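PDB 7KMU: jacalin-type lectin domain-containing protein from Musa acuminata, which probably binds mannose-containing glycans as a mannose-specific, jacalin-related lectin. Local coordinates for residues G21-I26 / K120-F124; D35-I40 / I88-L92; H63-F67 / R99-F104; E77-Y83 / Y107-S113. The contacts are given in a common frame with arbitrary orientation. Where two conformers were deposited one is given. Residues are numbered along the deposited sequence.

Interaction 1: residues G21-I26 / K120-F124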
loop_
_atom_site.group_PDB
_atom_site.type_symbol
_atom_site.label_atom_id
_atom_site.label_comp_id
_atom_site.label_asym_id
_atom_site.label_seq_id
_atom_site.Cartn_x
_atom_site.Cartn_y
_atom_site.Cartn_z
ATOM N N GLY B 21 -2.740 -11.658 12.737
ATOM C CA GLY B 21 -2.635 -12.711 11.743
ATOM C C GLY B 21 -3.754 -12.579 10.712
ATOM O O GLY B 21 -4.652 -11.741 10.851
ATOM N N PRO B 22 -3.740 -13.402 9.647
ATOM C CA PRO B 22 -4.823 -13.343 8.660
ATOM C C PRO B 22 -6.045 -14.105 9.181
ATOM O O PRO B 22 -5.895 -15.086 9.909
ATOM C CB PRO B 22 -4.216 -14.043 7.441
ATOM C CG PRO B 22 -3.241 -15.010 8.008
ATOM C CD PRO B 22 -2.751 -14.450 9.324
ATOM N N ALA B 23 -7.234 -13.687 8.796
ATOM C CA ALA B 23 -8.416 -14.387 9.270
ATOM C C ALA B 23 -9.196 -14.935 8.114
ATOM O O ALA B 23 -9.144 -14.390 7.006
ATOM C CB ALA B 23 -9.282 -13.432 10.054
ATOM N N TYR B 24 -9.990 -15.993 8.378
ATOM C CA TYR B 24 -10.884 -16.529 7.364
ATOM C C TYR B 24 -11.985 -15.492 7.087
ATOM O O TYR B 24 -12.358 -15.264 5.931
ATOM C CB TYR B 24 -11.505 -17.848 7.855
ATOM C CG TYR B 24 -12.320 -18.537 6.785
ATOM C CD1 TYR B 24 -11.702 -19.273 5.778
ATOM C CD2 TYR B 24 -13.709 -18.439 6.767
ATOM C CE1 TYR B 24 -12.445 -19.888 4.772
ATOM C CE2 TYR B 24 -14.463 -19.050 5.764
ATOM C CZ TYR B 24 -13.825 -19.781 4.773
ATOM O OH TYR B 24 -14.550 -20.410 3.788
ATOM N N ARG B 25 -12.479 -14.848 8.171
ATOM C CA ARG B 25 -13.519 -13.831 8.088
ATOM C C ARG B 25 -13.325 -12.775 9.177
ATOM O O ARG B 25 -13.074 -13.116 10.336
ATOM C CB ARG B 25 -14.892 -14.500 8.249
ATOM C CG ARG B 25 -16.094 -13.662 7.805
ATOM C CD ARG B 25 -17.388 -14.452 7.941
ATOM N NE ARG B 25 -17.700 -14.714 9.345
ATOM C CZ ARG B 25 -17.514 -15.875 9.967
ATOM N NH1 ARG B 25 -17.787 -15.991 11.256
ATOM N NH2 ARG B 25 -17.045 -16.927 9.301
ATOM N N ILE B 26 -13.457 -11.506 8.810
ATOM C CA ILE B 26 -13.417 -10.405 9.757
ATOM C C ILE B 26 -14.910 -10.154 10.054
ATOM O O ILE B 26 -15.685 -9.820 9.143
ATOM C CB ILE B 26 -12.708 -9.148 9.207
ATOM C CG1 ILE B 26 -11.211 -9.445 8.957
ATOM C CG2 ILE B 26 -12.873 -7.989 10.198
ATOM C CD1 ILE B 26 -10.433 -8.331 8.288
ATOM N N LYS B 120 -8.583 -8.723 -1.130
ATOM C CA LYS B 120 -9.172 -8.156 0.079
ATOM C C LYS B 120 -8.185 -8.007 1.225
ATOM O O LYS B 120 -7.159 -8.692 1.266
ATOM C CB LYS B 120 -10.380 -9.001 0.541
ATOM C CG LYS B 120 -10.029 -10.431 0.963
ATOM C CD LYS B 120 -11.258 -11.196 1.485
ATOM C CE LYS B 120 -10.888 -12.642 1.732
ATOM N NZ LYS B 120 -12.059 -13.459 2.147
ATOM N N ILE B 121 -8.520 -7.129 2.166
ATOM C CA ILE B 121 -7.780 -6.988 3.406
ATOM C C ILE B 121 -8.360 -8.051 4.346
ATOM O O ILE B 121 -9.582 -8.090 4.579
ATOM C CB ILE B 121 -7.898 -5.547 3.947
ATOM C CG1 ILE B 121 -6.951 -4.638 3.150
ATOM C CG2 ILE B 121 -7.600 -5.473 5.477
ATOM C CD1 ILE B 121 -7.182 -3.131 3.276
ATOM N N ALA B 122 -7.483 -8.898 4.901
ATOM C CA ALA B 122 -7.911 -10.033 5.709
ATOM C C ALA B 122 -7.391 -10.057 7.131
ATOM O O ALA B 122 -7.558 -11.056 7.831
ATOM C CB ALA B 122 -7.505 -11.318 5.001
ATOM N N GLY B 123 -6.785 -8.972 7.572
ATOM C CA GLY B 123 -6.226 -8.923 8.913
ATOM C C GLY B 123 -5.340 -7.716 9.081
ATOM O O GLY B 123 -5.091 -6.979 8.122
ATOM N N PHE B 124 -4.854 -7.523 10.302
ATOM C CA PHE B 124 -4.074 -6.338 10.651
ATOM C C PHE B 124 -2.881 -6.679 11.519
ATOM O O PHE B 124 -2.871 -7.698 12.223
ATOM C CB PHE B 124 -4.971 -5.366 11.469
ATOM C CG PHE B 124 -6.149 -4.814 10.701
ATOM C CD1 PHE B 124 -7.363 -5.489 10.684
ATOM C CD2 PHE B 124 -6.027 -3.645 9.959
ATOM C CE1 PHE B 124 -8.441 -5.007 9.926
ATOM C CE2 PHE B 124 -7.116 -3.147 9.225
ATOM C CZ PHE B 124 -8.313 -3.834 9.215
HETATM O O HOH W 1 -11.211 -16.147 3.400
#

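Interaction 2: residues D35-I40 / I88-L92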
loop_
_atom_site.group_PDB
_atom_site.type_symbol
_atom_site.label_atom_id
_atom_site.label_comp_id
_atom_site.label_asym_id
_atom_site.label_seq_id
_atom_site.Cartn_x
_atom_site.Cartn_y
_atom_site.Cartn_z
ATOM N N ASP B 35 -8.766 13.096 18.868
ATOM C CA ASP B 35 -7.826 13.852 18.038
ATOM C C ASP B 35 -7.114 12.852 17.097
ATOM O O ASP B 35 -6.806 13.182 15.958
ATOM C CB ASP B 35 -6.726 14.495 18.902
ATOM C CG ASP B 35 -7.120 15.696 19.741
ATOM O OD1 ASP B 35 -8.150 16.325 19.432
ATOM O OD2 ASP B 35 -6.378 16.016 20.697
ATOM N N ILE B 36 -6.788 11.651 17.624
ATOM C CA ILE B 36 -6.017 10.650 16.893
ATOM C C ILE B 36 -6.661 9.262 17.027
ATOM O O ILE B 36 -7.763 9.159 17.583
ATOM C CB ILE B 36 -4.518 10.685 17.370
ATOM C CG1 ILE B 36 -4.389 10.603 18.917
ATOM C CG2 ILE B 36 -3.825 11.968 16.882
ATOM C CD1 ILE B 36 -4.698 9.207 19.557
ATOM N N ILE B 37 -5.989 8.197 16.528
ATOM C CA ILE B 37 -6.508 6.836 16.645
ATOM C C ILE B 37 -5.990 6.196 17.934
ATOM O O ILE B 37 -4.808 5.860 18.034
ATOM C CB ILE B 37 -6.173 5.987 15.391
ATOM C CG1 ILE B 37 -6.659 6.679 14.091
ATOM C CG2 ILE B 37 -6.771 4.589 15.535
ATOM C CD1 ILE B 37 -8.218 7.040 14.060
ATOM N N ASP B 38 -6.871 6.071 18.924
ATOM C CA ASP B 38 -6.514 5.503 20.219
ATOM C C ASP B 38 -6.414 3.991 20.184
ATOM O O ASP B 38 -5.530 3.420 20.828
ATOM C CB ASP B 38 -7.584 5.876 21.249
ATOM C CG ASP B 38 -7.600 7.356 21.543
ATOM O OD1 ASP B 38 -8.309 8.098 20.819
ATOM O OD2 ASP B 38 -6.883 7.778 22.469
ATOM N N ALA B 39 -7.341 3.338 19.477
ATOM C CA ALA B 39 -7.392 1.888 19.487
ATOM C C ALA B 39 -8.135 1.301 18.312
ATOM O O ALA B 39 -8.987 1.955 17.690
ATOM C CB ALA B 39 -8.056 1.420 20.788
ATOM N N ILE B 40 -7.838 0.031 18.032
ATOM C CA ILE B 40 -8.544 -0.757 17.038
ATOM C C ILE B 40 -8.796 -2.109 17.666
ATOM O O ILE B 40 -7.898 -2.691 18.283
ATOM C CB ILE B 40 -7.841 -0.817 15.646
ATOM C CG1 ILE B 40 -8.746 -1.504 14.583
ATOM C CG2 ILE B 40 -6.432 -1.461 15.711
ATOM C CD1 ILE B 40 -8.314 -1.311 13.091
ATOM N N ILE B 88 2.340 8.874 15.202
ATOM C CA ILE B 88 1.297 7.841 15.334
ATOM C C ILE B 88 0.266 7.959 14.193
ATOM O O ILE B 88 0.387 8.829 13.327
ATOM C CB ILE B 88 0.599 7.975 16.733
ATOM C CG1 ILE B 88 -0.161 9.312 16.863
ATOM C CG2 ILE B 88 1.593 7.787 17.920
ATOM C CD1 ILE B 88 -1.054 9.413 18.107
ATOM N N ILE B 89 -0.773 7.115 14.226
ATOM C CA ILE B 89 -1.869 7.198 13.247
ATOM C C ILE B 89 -2.884 8.225 13.783
ATOM O O ILE B 89 -3.428 8.066 14.887
ATOM C CB ILE B 89 -2.506 5.806 13.000
ATOM C CG1 ILE B 89 -1.449 4.747 12.591
ATOM C CG2 ILE B 89 -3.654 5.902 11.952
ATOM C CD1 ILE B 89 -0.579 5.139 11.331
ATOM N N GLY B 90 -3.116 9.282 12.998
ATOM C CA GLY B 90 -4.008 10.361 13.401
ATOM C C GLY B 90 -5.391 10.299 12.787
ATOM O O GLY B 90 -6.331 10.874 13.344
ATOM N N LYS B 91 -5.520 9.620 11.620
ATOM C CA LYS B 91 -6.790 9.462 10.909
ATOM C C LYS B 91 -6.800 8.098 10.262
ATOM O O LYS B 91 -5.753 7.627 9.810
ATOM C CB LYS B 91 -6.956 10.526 9.817
ATOM C CG LYS B 91 -7.556 11.810 10.327
ATOM C CD LYS B 91 -8.009 12.710 9.181
ATOM C CE LYS B 91 -8.593 13.955 9.763
ATOM N NZ LYS B 91 -9.118 14.863 8.714
ATOM N N LEU B 92 -7.975 7.444 10.228
ATOM C CA LEU B 92 -8.088 6.132 9.624
ATOM C C LEU B 92 -9.490 5.914 9.058
ATOM O O LEU B 92 -10.483 6.291 9.685
ATOM C CB LEU B 92 -7.771 5.046 10.681
ATOM C CG LEU B 92 -7.544 3.620 10.169
ATOM C CD1 LEU B 92 -6.319 3.542 9.222
ATOM C CD2 LEU B 92 -7.350 2.656 11.350
#

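Interaction 3: residues H63-F67 / R99-F104. With EDO (1,2-ethanediol), chain F.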
loop_
_atom_site.group_PDB
_atom_site.type_symbol
_atom_site.label_atom_id
_atom_site.label_comp_id
_atom_site.label_asym_id
_atom_site.label_seq_id
_atom_site.Cartn_x
_atom_site.Cartn_y
_atom_site.Cartn_z
ATOM N N HIS B 63 -16.557 3.630 17.481
ATOM C CA HIS B 63 -17.408 3.447 16.310
ATOM C C HIS B 63 -17.174 2.036 15.844
ATOM O O HIS B 63 -16.051 1.533 15.926
ATOM C CB HIS B 63 -17.143 4.447 15.179
ATOM C CG HIS B 63 -17.638 5.830 15.466
ATOM N ND1 HIS B 63 -16.788 6.807 15.942
ATOM C CD2 HIS B 63 -18.867 6.369 15.284
ATOM C CE1 HIS B 63 -17.525 7.898 16.067
ATOM N NE2 HIS B 63 -18.784 7.684 15.688
ATOM N N GLU B 64 -18.228 1.382 15.396
ATOM C CA GLU B 64 -18.128 -0.020 15.020
ATOM C C GLU B 64 -18.846 -0.367 13.735
ATOM O O GLU B 64 -19.878 0.230 13.409
ATOM C CB GLU B 64 -18.688 -0.842 16.204
ATOM C CG GLU B 64 -18.602 -2.354 16.125
ATOM C CD GLU B 64 -19.262 -3.053 17.301
ATOM O OE1 GLU B 64 -19.211 -2.512 18.431
ATOM O OE2 GLU B 64 -19.821 -4.154 17.094
ATOM N N ILE B 65 -18.305 -1.363 13.017
ATOM C CA ILE B 65 -18.886 -1.921 11.810
ATOM C C ILE B 65 -19.022 -3.426 12.003
ATOM O O ILE B 65 -18.050 -4.070 12.408
ATOM C CB ILE B 65 -18.077 -1.576 10.519
ATOM C CG1 ILE B 65 -18.779 -2.167 9.267
ATOM C CG2 ILE B 65 -16.577 -2.044 10.622
ATOM C CD1 ILE B 65 -18.176 -1.775 7.957
ATOM N N ALA B 66 -20.219 -3.983 11.748
ATOM C CA ALA B 66 -20.428 -5.432 11.771
ATOM C C ALA B 66 -20.584 -5.825 10.302
ATOM O O ALA B 66 -21.485 -5.332 9.619
ATOM C CB ALA B 66 -21.678 -5.793 12.569
ATOM N N PHE B 67 -19.670 -6.648 9.787
ATOM C CA PHE B 67 -19.674 -7.036 8.383
ATOM C C PHE B 67 -20.868 -7.874 7.981
ATOM O O PHE B 67 -21.246 -8.798 8.693
ATOM C CB PHE B 67 -18.355 -7.739 7.996
ATOM C CG PHE B 67 -17.199 -6.767 7.990
ATOM C CD1 PHE B 67 -16.489 -6.501 9.152
ATOM C CD2 PHE B 67 -16.872 -6.062 6.842
ATOM C CE1 PHE B 67 -15.458 -5.557 9.161
ATOM C CE2 PHE B 67 -15.834 -5.131 6.850
ATOM C CZ PHE B 67 -15.142 -4.874 8.012
ATOM N N ARG B 99 -19.663 -0.159 1.967
ATOM C CA ARG B 99 -19.735 0.989 2.857
ATOM C C ARG B 99 -18.377 1.606 3.158
ATOM O O ARG B 99 -17.350 0.938 3.025
ATOM C CB ARG B 99 -20.314 0.518 4.216
ATOM C CG ARG B 99 -21.728 -0.067 4.149
ATOM C CD ARG B 99 -22.228 -0.467 5.508
ATOM N NE ARG B 99 -21.713 -1.761 5.967
ATOM C CZ ARG B 99 -21.934 -2.238 7.187
ATOM N NH1 ARG B 99 -22.587 -1.509 8.085
ATOM N NH2 ARG B 99 -21.455 -3.422 7.540
ATOM N N THR B 100 -18.383 2.854 3.649
ATOM C CA THR B 100 -17.180 3.534 4.127
ATOM C C THR B 100 -17.294 3.651 5.640
ATOM O O THR B 100 -18.293 4.164 6.144
ATOM C CB THR B 100 -16.998 4.906 3.474
ATOM O OG1 THR B 100 -16.882 4.716 2.060
ATOM C CG2 THR B 100 -15.761 5.638 4.002
ATOM N N PHE B 101 -16.286 3.157 6.357
ATOM C CA PHE B 101 -16.199 3.197 7.816
ATOM C C PHE B 101 -15.155 4.242 8.168
ATOM O O PHE B 101 -13.943 4.029 8.030
ATOM C CB PHE B 101 -15.846 1.794 8.366
ATOM C CG PHE B 101 -15.721 1.670 9.868
ATOM C CD1 PHE B 101 -16.763 2.054 10.706
ATOM C CD2 PHE B 101 -14.599 1.077 10.439
ATOM C CE1 PHE B 101 -16.669 1.893 12.093
ATOM C CE2 PHE B 101 -14.511 0.896 11.827
ATOM C CZ PHE B 101 -15.537 1.328 12.647
ATOM N N GLY B 102 -15.636 5.406 8.556
ATOM C CA GLY B 102 -14.783 6.541 8.832
ATOM C C GLY B 102 -14.994 7.665 7.833
ATOM O O GLY B 102 -15.987 7.668 7.099
ATOM N N PRO B 103 -14.090 8.649 7.793
ATOM C CA PRO B 103 -12.837 8.749 8.559
ATOM C C PRO B 103 -13.029 9.034 10.037
ATOM O O PRO B 103 -13.983 9.708 10.438
ATOM C CB PRO B 103 -12.098 9.914 7.875
ATOM C CG PRO B 103 -13.218 10.779 7.333
ATOM C CD PRO B 103 -14.254 9.794 6.868
ATOM N N PHE B 104 -12.115 8.503 10.848
ATOM C CA PHE B 104 -12.059 8.760 12.283
ATOM C C PHE B 104 -10.743 9.441 12.587
ATOM O O PHE B 104 -9.749 9.204 11.891
ATOM C CB PHE B 104 -12.207 7.473 13.096
ATOM C CG PHE B 104 -13.467 6.735 12.742
ATOM C CD1 PHE B 104 -14.716 7.330 12.924
ATOM C CD2 PHE B 104 -13.411 5.470 12.177
ATOM C CE1 PHE B 104 -15.879 6.668 12.549
ATOM C CE2 PHE B 104 -14.583 4.790 11.835
ATOM C CZ PHE B 104 -15.808 5.399 12.016
HETATM C C1 EDO F . -14.901 -5.532 17.183
HETATM O O1 EDO F . -14.586 -6.294 18.313
HETATM C C2 EDO F . -16.214 -4.780 17.467
HETATM O O2 EDO F . -17.308 -5.687 17.556
HETATM O O HOH W 2 -22.598 -2.479 10.819
#

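Interaction 4: residues E77-Y83 / Y107-S113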
loop_
_atom_site.group_PDB
_atom_site.type_symbol
_atom_site.label_atom_id
_atom_site.label_comp_id
_atom_site.label_asym_id
_atom_site.label_seq_id
_atom_site.Cartn_x
_atom_site.Cartn_y
_atom_site.Cartn_z
ATOM N N GLU B 77 -7.114 3.765 4.419
ATOM C CA GLU B 77 -6.413 5.017 4.218
ATOM C C GLU B 77 -6.367 5.806 5.479
ATOM O O GLU B 77 -7.218 5.642 6.352
ATOM C CB GLU B 77 -6.981 5.836 3.058
ATOM C CG GLU B 77 -8.396 6.316 3.247
ATOM C CD GLU B 77 -9.023 6.721 1.930
ATOM O OE1 GLU B 77 -9.990 6.051 1.508
ATOM O OE2 GLU B 77 -8.532 7.690 1.308
ATOM N N GLY B 78 -5.371 6.653 5.589
ATOM C CA GLY B 78 -5.240 7.457 6.789
ATOM C C GLY B 78 -4.081 8.411 6.747
ATOM O O GLY B 78 -3.527 8.679 5.676
ATOM N N HIS B 79 -3.707 8.924 7.938
ATOM C CA HIS B 79 -2.608 9.867 8.090
ATOM C C HIS B 79 -1.661 9.454 9.187
ATOM O O HIS B 79 -2.111 9.055 10.269
ATOM C CB HIS B 79 -3.139 11.275 8.424
ATOM C CG HIS B 79 -3.648 12.012 7.232
ATOM N ND1 HIS B 79 -2.905 13.025 6.643
ATOM C CD2 HIS B 79 -4.799 11.847 6.541
ATOM C CE1 HIS B 79 -3.639 13.457 5.625
ATOM N NE2 HIS B 79 -4.781 12.773 5.517
ATOM N N VAL B 80 -0.350 9.584 8.924
ATOM C CA VAL B 80 0.714 9.424 9.928
ATOM C C VAL B 80 0.941 10.856 10.408
ATOM O O VAL B 80 1.158 11.752 9.583
ATOM C CB VAL B 80 1.999 8.788 9.382
ATOM C CG1 VAL B 80 3.076 8.755 10.469
ATOM C CG2 VAL B 80 1.719 7.384 8.852
ATOM N N VAL B 81 0.859 11.089 11.720
ATOM C CA VAL B 81 0.904 12.442 12.260
ATOM C C VAL B 81 1.839 12.619 13.421
ATOM O O VAL B 81 2.235 11.643 14.073
ATOM C CB VAL B 81 -0.527 12.895 12.706
ATOM C CG1 VAL B 81 -1.566 12.611 11.627
ATOM C CG2 VAL B 81 -0.950 12.256 14.040
ATOM N N ASP B 82 2.144 13.898 13.711
ATOM C CA ASP B 82 2.928 14.265 14.882
ATOM C C ASP B 82 1.904 14.646 15.954
ATOM O O ASP B 82 1.072 15.530 15.722
ATOM C CB ASP B 82 3.870 15.441 14.584
ATOM C CG ASP B 82 4.769 15.776 15.758
ATOM O OD1 ASP B 82 4.306 16.489 16.675
ATOM O OD2 ASP B 82 5.927 15.313 15.767
ATOM N N TYR B 83 1.908 13.939 17.096
ATOM C CA TYR B 83 0.975 14.197 18.185
ATOM C C TYR B 83 1.810 14.381 19.440
ATOM O O TYR B 83 2.302 13.402 20.001
ATOM C CB TYR B 83 -0.004 13.027 18.351
ATOM C CG TYR B 83 -1.119 13.290 19.336
ATOM C CD1 TYR B 83 -2.048 14.303 19.113
ATOM C CD2 TYR B 83 -1.287 12.483 20.459
ATOM C CE1 TYR B 83 -3.106 14.522 19.990
ATOM C CE2 TYR B 83 -2.337 12.698 21.351
ATOM C CZ TYR B 83 -3.244 13.722 21.111
ATOM O OH TYR B 83 -4.289 13.942 21.977
ATOM N N TYR B 107 -6.386 14.658 13.327
ATOM C CA TYR B 107 -5.069 15.114 12.896
ATOM C C TYR B 107 -4.670 14.623 11.516
ATOM O O TYR B 107 -4.944 13.477 11.159
ATOM C CB TYR B 107 -3.997 14.668 13.908
ATOM C CG TYR B 107 -3.753 15.620 15.061
ATOM C CD1 TYR B 107 -4.794 16.013 15.900
ATOM C CD2 TYR B 107 -2.465 16.033 15.384
ATOM C CE1 TYR B 107 -4.567 16.844 16.996
ATOM C CE2 TYR B 107 -2.225 16.871 16.472
ATOM C CZ TYR B 107 -3.280 17.275 17.274
ATOM O OH TYR B 107 -3.050 18.100 18.348
ATOM N N GLU B 108 -3.973 15.483 10.754
ATOM C CA GLU B 108 -3.441 15.119 9.447
ATOM C C GLU B 108 -1.915 15.278 9.440
ATOM O O GLU B 108 -1.338 15.901 10.347
ATOM C CB GLU B 108 -4.119 15.901 8.303
ATOM C CG GLU B 108 -5.567 15.477 8.092
ATOM C CD GLU B 108 -6.260 15.932 6.820
ATOM O OE1 GLU B 108 -5.635 16.658 6.015
ATOM O OE2 GLU B 108 -7.433 15.543 6.622
ATOM N N GLY B 109 -1.272 14.669 8.460
ATOM C CA GLY B 109 0.178 14.706 8.334
ATOM C C GLY B 109 0.601 14.131 7.008
ATOM O O GLY B 109 0.396 14.769 5.966
ATOM N N THR B 110 1.152 12.905 7.029
ATOM C CA THR B 110 1.583 12.237 5.806
ATOM C C THR B 110 0.532 11.189 5.448
ATOM O O THR B 110 0.363 10.234 6.202
ATOM C CB THR B 110 2.979 11.614 5.962
ATOM O OG1 THR B 110 3.889 12.634 6.388
ATOM C CG2 THR B 110 3.497 11.012 4.663
ATOM N N PRO B 111 -0.228 11.361 4.353
ATOM C CA PRO B 111 -1.247 10.362 4.026
ATOM C C PRO B 111 -0.679 9.051 3.526
ATOM O O PRO B 111 0.424 8.997 2.982
ATOM C CB PRO B 111 -2.071 11.037 2.930
ATOM C CG PRO B 111 -1.105 11.946 2.260
ATOM C CD PRO B 111 -0.207 12.461 3.362
ATOM N N PHE B 112 -1.451 7.985 3.734
ATOM C CA PHE B 112 -1.175 6.656 3.205
ATOM C C PHE B 112 -2.496 6.094 2.694
ATOM O O PHE B 112 -3.578 6.443 3.206
ATOM C CB PHE B 112 -0.527 5.709 4.225
ATOM C CG PHE B 112 -1.316 5.419 5.483
ATOM C CD1 PHE B 112 -1.206 6.243 6.593
ATOM C CD2 PHE B 112 -2.142 4.297 5.567
ATOM C CE1 PHE B 112 -1.931 5.973 7.760
ATOM C CE2 PHE B 112 -2.878 4.032 6.728
ATOM C CZ PHE B 112 -2.763 4.874 7.820
ATOM N N SER B 113 -2.422 5.230 1.678
ATOM C CA SER B 113 -3.612 4.639 1.095
ATOM C C SER B 113 -3.285 3.307 0.473
ATOM O O SER B 113 -2.252 3.168 -0.211
ATOM C CB SER B 113 -4.238 5.569 0.062
ATOM O OG SER B 113 -3.329 5.864 -0.990
HETATM O O HOH W 3 1.189 15.846 11.707
#

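Interaction 1: residues G21-I26 / K120-F124
The backbones of 21-26 and 120-124 come together at one point, where the CA atoms of Pro22 and Gly123 are 4.6 Å apart. One main-chain hydrogen bond joins them, from Ala23 N to Ala122 O at 2.8 Å. Gly123 has no side chain, and this permits the close approach: a CB here would clash with Gly21 O. That carbonyl is buried by the contact and has no polar partner in the model. The chain then turns at Tyr24 and Arg25, which form a classic beta bulge opposite Thr45 of strand 37-46. The fold is the beta-prism of jacalin-like lectins, built from three four-stranded antiparallel sheets. Residues 21-24 link strand 16-19 of one sheet to strand 25-33 of the next, and strand 120-124 lies in the first of these. Ile26 makes the main side-chain contact. Ile26 CD1 rests against the backbone, 3.7 Å from Ala122 C and 3.8 Å from Gly123 N, and lies 4.2 Å from Phe124 CE1. Ile73 and Ile42 also pack around Ile26 and Phe124. At the other end Lys120 is extended, and a water bridges its NZ (3.1 Å) to Tyr24 O (2.9 Å).

Interaction 2: residues D35-I40 / I88-L92
Strands 37-40 and 88-92 cross almost at right angles, with axes 6.8 Å apart at an angle of 82°. The approach is tightest at Ile36 and Gly90, whose CA atoms are 4.0 Å apart. Gly90 presents bare backbone there, and Ile36 CA makes a CA-H...O contact with Gly90 O at 3.6 Å. Beside it, Ile37 N donates a hydrogen bond to Ile89 O at 3.0 Å. Ile37 is the chief bump. Its side chain lies over the Gly90-Lys91 backbone, with Ile37 CG1 4.1 Å from Gly90 C. Ile89 CG2 (3.8 Å from Ile37 CG1) and Leu92 CB (3.9 Å from Ile37 CG1) wall the hollow. Ile36 CG1 meets Ile88 CD1 at 3.6 Å, and Phe131 covers both residues. Ile40 CD1 reaches Leu92 CD2 more loosely, at 4.4 Å. The two strands belong to different sheets. Such branched aliphatic packing between sheets forms the hydrophobic interior of the beta-prism fold of jacalin-related lectins.

Interaction 3: residues H63-F67 / R99-F104
Phe101 presents one ring face to Ile65, whose CG2 sits 3.7 Å from the ring centroid and close to the ring normal, a CH-pi contact. The edge of this ring meets the backbone of the other strand, with Phe101 CZ 3.3 Å from His63 O. Next to it the His63 and Phe104 rings are nearly parallel, with planes at 13° and centroids 4.7 Å apart, but slid so that they barely overlap. At the other end Arg99 NH2 donates a hydrogen bond to Ala66 O at 2.8 Å, while one face of the guanidinium covers Ile65 CG1, 3.4 Å from NH2. A water links Ala66 N (3.0 Å) to Arg99 NH1 (2.9 Å). Arg99 also forms a salt bridge with Glu71. Glu64 points away from this interface, and its OE2 accepts a weak hydrogen bond from an ethanediol O2 at 3.0 Å. The two strands run antiparallel at 164°, but their axes are 8.1 Å apart, so side chains fill the gap. Within the chain each is an edge strand of its own sheet in the beta-prism. Strand 61-66 pairs with strand 25-33, and strand 100-104 pairs with strand 86-96. Ile31 and Ala33 of strand 25-33 pack against Phe101 and Phe104.

Interaction 4: residues E77-Y83 / Y107-S113
Four main-chain hydrogen bonds join these strands as antiparallel neighbours. Gly78 N to Phe112 O (3.0 Å) and Phe112 N to Gly78 O (2.9 Å) make one hydrogen-bonded pair. Val80 N to Thr110 O (2.9 Å) and Thr110 N to Val80 O (2.8 Å) make the next. The sheet has the Greek-key strand order of the beta-prism, and strand 110-116 is one of its two edge strands within the chain. A fifth bond uses a side chain: Gly109 N donates to His79 ND1 at 2.9 Å. The His79 ring lies between Glu108 and Pro111, with CH-pi contacts on opposite faces. Glu108 CG is 3.7 Å from the ring centroid and Pro111 CB is 4.2 Å from it. Beyond Gly109 the backbones part, and a water connects Asp82 N (3.0 Å) to Glu108 O (2.9 Å). Pro111 and Ser113 also reach the second subunit: Pro111 packs on its counterpart there, and Ser113 OG is hydrogen-bonded to Trp10 NE1 of the second subunit. On the face with Val80, the Phe112 ring folds back over Gly78, whose CA is 4.0 Å from the ring centroid. A CB on Gly78 would clash with this ring. At the far end Tyr83 and Tyr107 form a T-shaped pair, with the edge atom Tyr83 CD1 3.7 Å from Tyr107 CE2.

Interactions 2 and 4 are the closest pair, with centres about 9 Å apart. They share the sheet holding strands 73-83 and 86-96, and a salt bridge from Lys91 NZ to Glu108 OE2 (2.8 Å) joins them. Interaction 3 meets interaction 2 where Leu92 O lies 3.0 Å from Phe104 N, a probable hydrogen bond. Interaction 1 touches interaction 3 by packing, with Ile26 O 3.4 Å from Phe67 CD1. Its centre is about 23 Å from that of interaction 4, across the chain's centre. Interactions 1, 2 and 3 each join different sheets, whereas interaction 4 builds one sheet and reaches the second subunit. Ethanediol, probably from the crystallisation liquor, binds beside interaction 3.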